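Local coordinates for protein putative anti-sigma factor antagonist TM1081 (Thermotoga maritima, PDB 3F43) that probably acts as an anti-anti-sigma factor, a STAS-domain protein that counteracts an anti-sigma factor and so releases a sigma factor from inhibition, at residues V22-P27 with F56-D61; N28-I33 with V62-S67; A88-N93 with D113-A118. One frame throughout, in Å; residues are numbered along the deposited sequence.

Contact 1: residues V22-P27 with F56-D61; sequences VVILMP and FLVLSD
The Phe56 ring carries Val22 squarely on one face: CG1 of Val22 stands 3.6 Å from the ring centroid and only 7° off the ring normal, a CH-pi contact with all six ring carbons at similar range. That methyl is anti to the backbone N of Val22 (chi1 179°), which sets it over the middle of the ring. Ile24 runs beside Phe56, pointing the same way, and brings its CG1 obliquely to 4.0 Å from Phe56 CD2. Further along the same side of the sheet, CG2 of Ile24 meets CG2 of Val58 at 3.6 Å, and the CG of selenomethionine Met26 lies alongside the Val58 side chain. Helix 115-123 covers this layer, with Ala118 and Met119 on Phe56 and Ile115 on Val58.

Underneath, the two strands are parallel neighbours in the central sheet of the STAS fold. They are joined by a beta-alpha-beta crossover through helix 36-48, whose Trp42, Val43 and Phe47 pack on Leu25 on the other side. Phe56 N donates to Val23 O, Leu25 N to Phe56 O at 2.9 Å, and Val58 N to Leu25 O at 2.8 Å, so Leu25 and Phe56 each use both their N-H and their C=O across the pair of strands. On the Leu25 side, CD1 of Leu57 reaches CD of Pro27 at 3.9 Å, the two side chains crossing at about a right angle.

Beyond Val58 the two segments separate, and a water takes over from direct pairing. The water donates to Pro27 O at 2.6 Å and to Val58 O, and accepts from Asp61 N. Nearby, CB of Asp61 rests against Pro27 O.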
loop_
_atom_site.group_PDB
_atom_site.type_symbol
_atom_site.label_atom_id
_atom_site.label_comp_id
_atom_site.label_asym_id
_atom_site.label_seq_id
_atom_site.Cartn_x
_atom_site.Cartn_y
_atom_site.Cartn_z
ATOM N N VAL A 22 12.113 10.474 -19.489
ATOM C CA VAL A 22 10.961 10.259 -18.620
ATOM C C VAL A 22 10.113 9.096 -19.155
ATOM O O VAL A 22 9.711 9.114 -20.327
ATOM C CB VAL A 22 10.085 11.530 -18.491
ATOM C CG1 VAL A 22 8.884 11.283 -17.612
ATOM C CG2 VAL A 22 10.881 12.660 -17.903
ATOM N N VAL A 23 9.834 8.111 -18.290
ATOM C CA VAL A 23 8.957 7.006 -18.622
ATOM C C VAL A 23 7.525 7.402 -18.302
ATOM O O VAL A 23 7.179 7.647 -17.140
ATOM C CB VAL A 23 9.321 5.712 -17.887
ATOM C CG1 VAL A 23 8.383 4.583 -18.326
ATOM C CG2 VAL A 23 10.783 5.357 -18.027
ATOM N N ILE A 24 6.689 7.489 -19.338
ATOM C CA ILE A 24 5.295 7.884 -19.171
ATOM C C ILE A 24 4.446 6.615 -19.283
ATOM O O ILE A 24 4.290 6.021 -20.384
ATOM C CB ILE A 24 4.871 8.917 -20.224
ATOM C CG1 ILE A 24 5.852 10.111 -20.249
ATOM C CG2 ILE A 24 3.409 9.376 -19.959
ATOM C CD1 ILE A 24 5.529 11.180 -21.305
ATOM N N LEU A 25 3.944 6.173 -18.131
ATOM C CA LEU A 25 3.128 4.972 -18.041
ATOM C C LEU A 25 1.666 5.341 -18.210
ATOM O O LEU A 25 1.145 6.202 -17.491
ATOM C CB LEU A 25 3.298 4.292 -16.671
ATOM C CG LEU A 25 4.719 3.890 -16.269
ATOM C CD1 LEU A 25 4.766 3.442 -14.772
ATOM C CD2 LEU A 25 5.315 2.875 -17.253
HETATM N N MSE A 26 0.998 4.663 -19.129
HETATM C CA MSE A 26 -0.401 4.945 -19.434
HETATM C C MSE A 26 -1.279 3.687 -19.402
HETATM O O MSE A 26 -1.808 3.267 -20.432
HETATM C CB MSE A 26 -0.514 5.627 -20.776
HETATM C CG MSE A 26 0.227 6.986 -20.852
HETATM SE SE MSE A 26 0.505 7.702 -22.603
HETATM C CE MSE A 26 1.941 6.516 -23.147
ATOM N N PRO A 27 -1.453 3.099 -18.193
ATOM C CA PRO A 27 -2.332 1.907 -18.115
ATOM C C PRO A 27 -3.710 2.236 -18.635
ATOM O O PRO A 27 -4.267 3.293 -18.340
ATOM C CB PRO A 27 -2.358 1.560 -16.623
ATOM C CG PRO A 27 -1.905 2.823 -15.932
ATOM C CD PRO A 27 -0.909 3.466 -16.881
ATOM N N PHE A 56 6.219 9.113 -14.850
ATOM C CA PHE A 56 4.881 9.659 -14.710
ATOM C C PHE A 56 3.928 8.459 -14.747
ATOM O O PHE A 56 3.949 7.687 -15.715
ATOM C CB PHE A 56 4.466 10.570 -15.858
ATOM C CG PHE A 56 5.280 11.817 -16.044
ATOM C CD1 PHE A 56 6.197 12.285 -15.099
ATOM C CD2 PHE A 56 5.100 12.569 -17.220
ATOM C CE1 PHE A 56 6.930 13.448 -15.324
ATOM C CE2 PHE A 56 5.813 13.721 -17.436
ATOM C CZ PHE A 56 6.732 14.174 -16.471
ATOM N N LEU A 57 3.057 8.330 -13.751
ATOM C CA LEU A 57 2.021 7.333 -13.803
ATOM C C LEU A 57 0.726 8.085 -14.148
ATOM O O LEU A 57 0.120 8.790 -13.325
ATOM C CB LEU A 57 1.919 6.530 -12.501
ATOM C CG LEU A 57 0.709 5.594 -12.387
ATOM C CD1 LEU A 57 0.735 4.559 -13.545
ATOM C CD2 LEU A 57 0.738 4.922 -11.021
ATOM N N VAL A 58 0.336 7.948 -15.409
ATOM C CA VAL A 58 -0.822 8.618 -15.963
ATOM C C VAL A 58 -2.058 7.756 -15.658
ATOM O O VAL A 58 -2.106 6.570 -16.013
ATOM C CB VAL A 58 -0.651 8.849 -17.467
ATOM C CG1 VAL A 58 -1.952 9.496 -18.058
ATOM C CG2 VAL A 58 0.580 9.757 -17.750
ATOM N N LEU A 59 -3.024 8.374 -15.001
ATOM C CA LEU A 59 -4.204 7.697 -14.464
ATOM C C LEU A 59 -5.529 7.996 -15.195
ATOM O O LEU A 59 -6.607 7.666 -14.733
ATOM C CB LEU A 59 -4.308 8.029 -12.957
ATOM C CG LEU A 59 -3.139 7.560 -12.107
ATOM C CD1 LEU A 59 -3.215 8.117 -10.673
ATOM C CD2 LEU A 59 -3.155 6.058 -12.073
ATOM N N SER A 60 -5.451 8.614 -16.378
ATOM C CA SER A 60 -6.614 8.996 -17.136
ATOM C C SER A 60 -7.627 7.875 -17.354
ATOM O O SER A 60 -8.838 8.126 -17.324
ATOM C CB SER A 60 -6.169 9.526 -18.521
ATOM O OG SER A 60 -5.223 10.570 -18.374
ATOM N N ASP A 61 -7.117 6.649 -17.555
ATOM C CA ASP A 61 -7.981 5.517 -17.907
ATOM C C ASP A 61 -8.122 4.533 -16.746
ATOM O O ASP A 61 -8.658 3.453 -16.940
ATOM C CB ASP A 61 -7.419 4.806 -19.127
ATOM C CG ASP A 61 -7.412 5.682 -20.329
ATOM O OD1 ASP A 61 -8.444 6.271 -20.627
ATOM O OD2 ASP A 61 -6.351 5.804 -20.969
HETATM O O HOH W 1 -4.300 5.785 -17.547
#

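Contact 2: residues N28-I33 with V62-S67; sequences NKELNI and VESIDS
Glu30 and Asp66 each reach across with a carboxylate to a backbone N-H, joining two loops that follow neighbouring strands of the STAS fold, one leading to helix 36-48 and the other to helix 67-83. The second loop ends at Asp66; the next residue, Ser67, opens helix 67-83 and is the probable phosphoserine site, unmodified here.

Apolar packing between the loops is loose: the Val62 side chain approaches that of Leu31, which has two conformers, so this contact is less certain. Outside the pair of loops, Ile65 packs on helix 94-102, while Ile108 of the second subunit packs on Ile33.

Hydrogen bonds do more. Ser64 N donates to Glu30 OE1 at 3.1 Å, on the syn side of the carboxylate, whose exact turn is doubtful. A water donates to the same OE1 and accepts from Glu63 N at 2.7 Å, so OE1 is shared between a direct and a bridged bond. The Glu30 chain bends at chi2 (41°), which turns CD back from an extended course. Asp66 is the N-cap of helix 67-83, and its OD1 takes a weak bond from Phe68 N. Asp66 OD2 accepts from Ile33 N at 2.9 Å, on the syn side and 15° from the carboxylate plane.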
loop_
_atom_site.group_PDB
_atom_site.type_symbol
_atom_site.label_atom_id
_atom_site.label_comp_id
_atom_site.label_asym_id
_atom_site.label_seq_id
_atom_site.Cartn_x
_atom_site.Cartn_y
_atom_site.Cartn_z
ATOM N N ASN A 28 -4.254 1.344 -19.447
ATOM C CA ASN A 28 -5.508 1.643 -20.144
ATOM C C ASN A 28 -6.700 0.916 -19.540
ATOM O O ASN A 28 -7.816 1.019 -20.052
ATOM C CB ASN A 28 -5.397 1.369 -21.647
ATOM C CG ASN A 28 -5.018 -0.042 -21.967
ATOM O OD1 ASN A 28 -5.037 -0.915 -21.109
ATOM N ND2 ASN A 28 -4.628 -0.274 -23.225
ATOM N N LYS A 29 -6.422 0.192 -18.472
ATOM C CA LYS A 29 -7.375 -0.547 -17.699
ATOM C C LYS A 29 -7.108 -0.372 -16.201
ATOM O O LYS A 29 -6.087 0.155 -15.744
ATOM C CB LYS A 29 -7.261 -2.046 -18.038
ATOM C CG LYS A 29 -7.688 -2.408 -19.443
ATOM C CD LYS A 29 -7.508 -3.911 -19.719
ATOM C CE LYS A 29 -6.068 -4.259 -20.098
ATOM N NZ LYS A 29 -5.710 -3.766 -21.469
ATOM N N GLU A 30 -8.053 -0.868 -15.443
ATOM C CA GLU A 30 -8.030 -0.805 -14.019
ATOM C C GLU A 30 -6.715 -1.343 -13.435
ATOM O O GLU A 30 -6.200 -2.344 -13.899
ATOM C CB GLU A 30 -9.218 -1.641 -13.506
ATOM C CG GLU A 30 -9.543 -1.424 -12.081
ATOM C CD GLU A 30 -9.452 0.012 -11.747
ATOM O OE1 GLU A 30 -10.360 0.768 -12.174
ATOM O OE2 GLU A 30 -8.433 0.376 -11.114
ATOM N N LEU A 31 -6.167 -0.624 -12.456
ATOM C CA LEU A 31 -5.041 -1.104 -11.654
ATOM C C LEU A 31 -5.582 -1.418 -10.282
ATOM O O LEU A 31 -6.067 -0.514 -9.575
ATOM C CB LEU A 31 -3.968 -0.034 -11.515
ATOM C CG LEU A 31 -3.171 0.259 -12.766
ATOM C CD1 LEU A 31 -2.144 1.323 -12.408
ATOM C CD2 LEU A 31 -2.551 -1.038 -13.291
ATOM N N ASN A 32 -5.541 -2.694 -9.922
ATOM C CA ASN A 32 -6.208 -3.194 -8.698
ATOM C C ASN A 32 -5.587 -4.523 -8.293
ATOM O O ASN A 32 -4.589 -4.913 -8.895
ATOM C CB ASN A 32 -7.722 -3.291 -8.907
ATOM C CG ASN A 32 -8.112 -4.281 -10.031
ATOM O OD1 ASN A 32 -7.370 -5.228 -10.341
ATOM N ND2 ASN A 32 -9.292 -4.072 -10.641
ATOM N N ILE A 33 -6.149 -5.190 -7.299
ATOM C CA ILE A 33 -5.643 -6.448 -6.758
ATOM C C ILE A 33 -5.337 -7.491 -7.841
ATOM O O ILE A 33 -4.366 -8.227 -7.722
ATOM C CB ILE A 33 -6.591 -7.030 -5.669
ATOM C CG1 ILE A 33 -6.008 -8.271 -5.007
ATOM C CG2 ILE A 33 -8.032 -7.277 -6.204
ATOM C CD1 ILE A 33 -6.745 -8.699 -3.748
ATOM N N VAL A 62 -7.682 4.929 -15.560
ATOM C CA VAL A 62 -7.809 4.107 -14.367
ATOM C C VAL A 62 -9.052 4.560 -13.579
ATOM O O VAL A 62 -9.058 5.645 -13.028
ATOM C CB VAL A 62 -6.518 4.171 -13.543
ATOM C CG1 VAL A 62 -6.709 3.355 -12.212
ATOM C CG2 VAL A 62 -5.307 3.598 -14.349
ATOM N N GLU A 63 -10.116 3.748 -13.548
ATOM C CA GLU A 63 -11.410 4.144 -12.971
ATOM C C GLU A 63 -11.408 4.316 -11.453
ATOM O O GLU A 63 -12.036 5.228 -10.912
ATOM C CB GLU A 63 -12.516 3.167 -13.391
ATOM C CG GLU A 63 -13.954 3.541 -12.937
ATOM C CD GLU A 63 -14.317 5.025 -13.152
ATOM O OE1 GLU A 63 -14.029 5.565 -14.252
ATOM O OE2 GLU A 63 -14.890 5.642 -12.213
ATOM N N SER A 64 -10.629 3.482 -10.779
ATOM C CA SER A 64 -10.527 3.508 -9.331
ATOM C C SER A 64 -9.223 2.815 -8.957
ATOM O O SER A 64 -8.640 2.092 -9.763
ATOM C CB SER A 64 -11.694 2.763 -8.680
ATOM O OG SER A 64 -11.591 1.379 -8.938
ATOM N N ILE A 65 -8.755 3.071 -7.747
ATOM C CA ILE A 65 -7.636 2.323 -7.191
ATOM C C ILE A 65 -8.058 1.711 -5.869
ATOM O O ILE A 65 -8.965 2.207 -5.188
ATOM C CB ILE A 65 -6.356 3.166 -6.983
ATOM C CG1 ILE A 65 -6.671 4.397 -6.135
ATOM C CG2 ILE A 65 -5.695 3.537 -8.383
ATOM C CD1 ILE A 65 -5.415 5.182 -5.625
ATOM N N ASP A 66 -7.385 0.627 -5.528
ATOM C CA ASP A 66 -7.623 -0.107 -4.290
ATOM C C ASP A 66 -6.344 -0.162 -3.468
ATOM O O ASP A 66 -5.318 0.464 -3.834
ATOM C CB ASP A 66 -8.301 -1.476 -4.575
ATOM C CG ASP A 66 -7.369 -2.553 -5.194
ATOM O OD1 ASP A 66 -6.140 -2.360 -5.226
ATOM O OD2 ASP A 66 -7.948 -3.621 -5.607
ATOM N N SER A 67 -6.363 -0.902 -2.353
ATOM C CA SER A 67 -5.221 -0.916 -1.454
ATOM C C SER A 67 -3.995 -1.521 -2.116
ATOM O O SER A 67 -2.867 -1.123 -1.824
ATOM C CB SER A 67 -5.547 -1.654 -0.156
ATOM O OG SER A 67 -5.781 -3.034 -0.367
HETATM O O HOH W 2 -10.221 1.383 -14.883
#

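Contact 3: residues A88-N93 with D113-A118; sequences ALVSPN and DTISEA
With CG1 of Val90 anti to its backbone N (chi1 -173°), that methyl meets the start of the last helix, while Ser91 turns OG beside its own N (chi1 -44°) and meets Asp113 O. Ser91 OG donates to Asp113 O at 2.8 Å from well above the carbonyl plane, 46° out of it. Val90 CG1 sits 3.5 Å from Thr114 C and 4.0 Å from Ile115 CG1. Val90 CG2 touches Ala118 CB, one turn on, at 4.1 Å.

This is helix-on-sheet packing in the STAS fold: the end of strand 86-90 meets the first turn of helix 115-123, whose N-cap is Thr114. Tyr112 of strand 110-112 lies beside both Ala118 and Ala88. An alanine in place of Ser91 would probably leave Asp113 O without this donor and the turn before the helix less firmly tied to the strand end.

OE1 of Glu117 folds back to the N-H groups of Asp113 and Thr114, both weak bonds. A water donates to Pro92 O at 2.9 Å and weakly to Asp113 OD1.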
loop_
_atom_site.group_PDB
_atom_site.type_symbol
_atom_site.label_atom_id
_atom_site.label_comp_id
_atom_site.label_asym_id
_atom_site.label_seq_id
_atom_site.Cartn_x
_atom_site.Cartn_y
_atom_site.Cartn_z
ATOM N N ALA A 88 5.689 11.309 -10.511
ATOM C CA ALA A 88 4.441 12.047 -10.448
ATOM C C ALA A 88 3.264 11.228 -10.885
ATOM O O ALA A 88 3.397 10.379 -11.758
ATOM C CB ALA A 88 4.474 13.319 -11.317
ATOM N N LEU A 89 2.132 11.478 -10.217
ATOM C CA LEU A 89 0.847 10.937 -10.630
ATOM C C LEU A 89 0.207 11.994 -11.514
ATOM O O LEU A 89 0.284 13.180 -11.221
ATOM C CB LEU A 89 -0.047 10.613 -9.428
ATOM C CG LEU A 89 0.580 9.697 -8.382
ATOM C CD1 LEU A 89 -0.369 9.424 -7.216
ATOM C CD2 LEU A 89 1.063 8.392 -9.007
ATOM N N VAL A 90 -0.420 11.574 -12.614
ATOM C CA VAL A 90 -0.982 12.489 -13.598
ATOM C C VAL A 90 -2.413 12.111 -13.911
ATOM O O VAL A 90 -2.726 10.930 -14.145
ATOM C CB VAL A 90 -0.137 12.516 -14.911
ATOM C CG1 VAL A 90 -0.626 13.594 -15.845
ATOM C CG2 VAL A 90 1.347 12.770 -14.571
ATOM N N SER A 91 -3.282 13.108 -13.916
ATOM C CA SER A 91 -4.695 12.933 -14.286
ATOM C C SER A 91 -5.542 11.921 -13.486
ATOM O O SER A 91 -6.364 11.210 -14.062
ATOM C CB SER A 91 -4.789 12.629 -15.807
ATOM O OG SER A 91 -3.947 13.475 -16.543
ATOM N N PRO A 92 -5.428 11.917 -12.130
ATOM C CA PRO A 92 -6.354 11.076 -11.381
ATOM C C PRO A 92 -7.769 11.598 -11.539
ATOM O O PRO A 92 -8.013 12.814 -11.495
ATOM C CB PRO A 92 -5.870 11.246 -9.925
ATOM C CG PRO A 92 -5.316 12.621 -9.903
ATOM C CD PRO A 92 -4.576 12.723 -11.232
ATOM N N ASN A 93 -8.713 10.685 -11.717
ATOM C CA ASN A 93 -10.119 11.062 -11.747
ATOM C C ASN A 93 -10.599 11.392 -10.325
ATOM O O ASN A 93 -9.807 11.386 -9.374
ATOM C CB ASN A 93 -10.961 9.994 -12.452
ATOM C CG ASN A 93 -11.190 8.758 -11.623
ATOM O OD1 ASN A 93 -10.918 8.748 -10.426
ATOM N ND2 ASN A 93 -11.722 7.718 -12.245
ATOM N N ASP A 113 -2.515 17.691 -13.204
ATOM C CA ASP A 113 -3.735 17.487 -13.981
ATOM C C ASP A 113 -3.423 16.945 -15.375
ATOM O O ASP A 113 -4.232 16.197 -15.926
ATOM C CB ASP A 113 -4.528 18.773 -14.139
ATOM C CG ASP A 113 -5.248 19.200 -12.878
ATOM O OD1 ASP A 113 -5.443 18.380 -11.951
ATOM O OD2 ASP A 113 -5.648 20.385 -12.851
ATOM N N THR A 114 -2.261 17.308 -15.919
ATOM C CA THR A 114 -1.905 16.998 -17.309
ATOM C C THR A 114 -0.425 16.675 -17.483
ATOM O O THR A 114 0.410 17.054 -16.658
ATOM C CB THR A 114 -2.242 18.147 -18.291
ATOM O OG1 THR A 114 -1.305 19.235 -18.133
ATOM C CG2 THR A 114 -3.689 18.657 -18.080
ATOM N N ILE A 115 -0.128 15.942 -18.546
ATOM C CA ILE A 115 1.214 15.531 -18.860
ATOM C C ILE A 115 2.125 16.756 -19.135
ATOM O O ILE A 115 3.267 16.768 -18.677
ATOM C CB ILE A 115 1.237 14.509 -20.063
ATOM C CG1 ILE A 115 0.559 13.204 -19.642
ATOM C CG2 ILE A 115 2.678 14.272 -20.545
ATOM C CD1 ILE A 115 0.393 12.157 -20.807
ATOM N N SER A 116 1.621 17.799 -19.786
ATOM C CA SER A 116 2.490 18.956 -20.086
ATOM C C SER A 116 2.901 19.648 -18.802
ATOM O O SER A 116 4.044 20.069 -18.656
ATOM C CB SER A 116 1.843 19.910 -21.105
ATOM O OG SER A 116 0.552 20.312 -20.684
ATOM N N GLU A 117 1.997 19.723 -17.838
ATOM C CA GLU A 117 2.343 20.289 -16.535
ATOM C C GLU A 117 3.452 19.500 -15.849
ATOM O O GLU A 117 4.389 20.081 -15.307
ATOM C CB GLU A 117 1.116 20.350 -15.632
ATOM C CG GLU A 117 0.071 21.365 -16.103
ATOM C CD GLU A 117 -1.311 21.151 -15.461
ATOM O OE1 GLU A 117 -1.464 20.254 -14.602
ATOM O OE2 GLU A 117 -2.245 21.888 -15.832
ATOM N N ALA A 118 3.348 18.175 -15.871
ATOM C CA ALA A 118 4.373 17.306 -15.265
ATOM C C ALA A 118 5.725 17.477 -15.962
ATOM O O ALA A 118 6.783 17.514 -15.312
ATOM C CB ALA A 118 3.928 15.808 -15.288
HETATM O O HOH W 3 -6.505 15.116 -12.449
#

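Overall arrangement
Contact 1 is the most buried of the three and belongs to the sheet itself, where backbone pairing between parallel strands is flanked by apolar side chains. Contact 2 follows directly in the chain from both segments of contact 1, in the loops beyond the strands; it is partly buried, relies on carboxylates and water, and borders the second subunit. Contact 3, also partly buried, sets the next strand against the last helix with one hydrogen bond from a serine hydroxyl and a small valine-centred patch. Contacts 1 and 3 share the sheet, Leu57 N lying 2.9 Å from Ala88 O, and Ser60 packs on Ser91. Contacts 2 and 3 meet where Asn93 ND2 bonds Glu63 O.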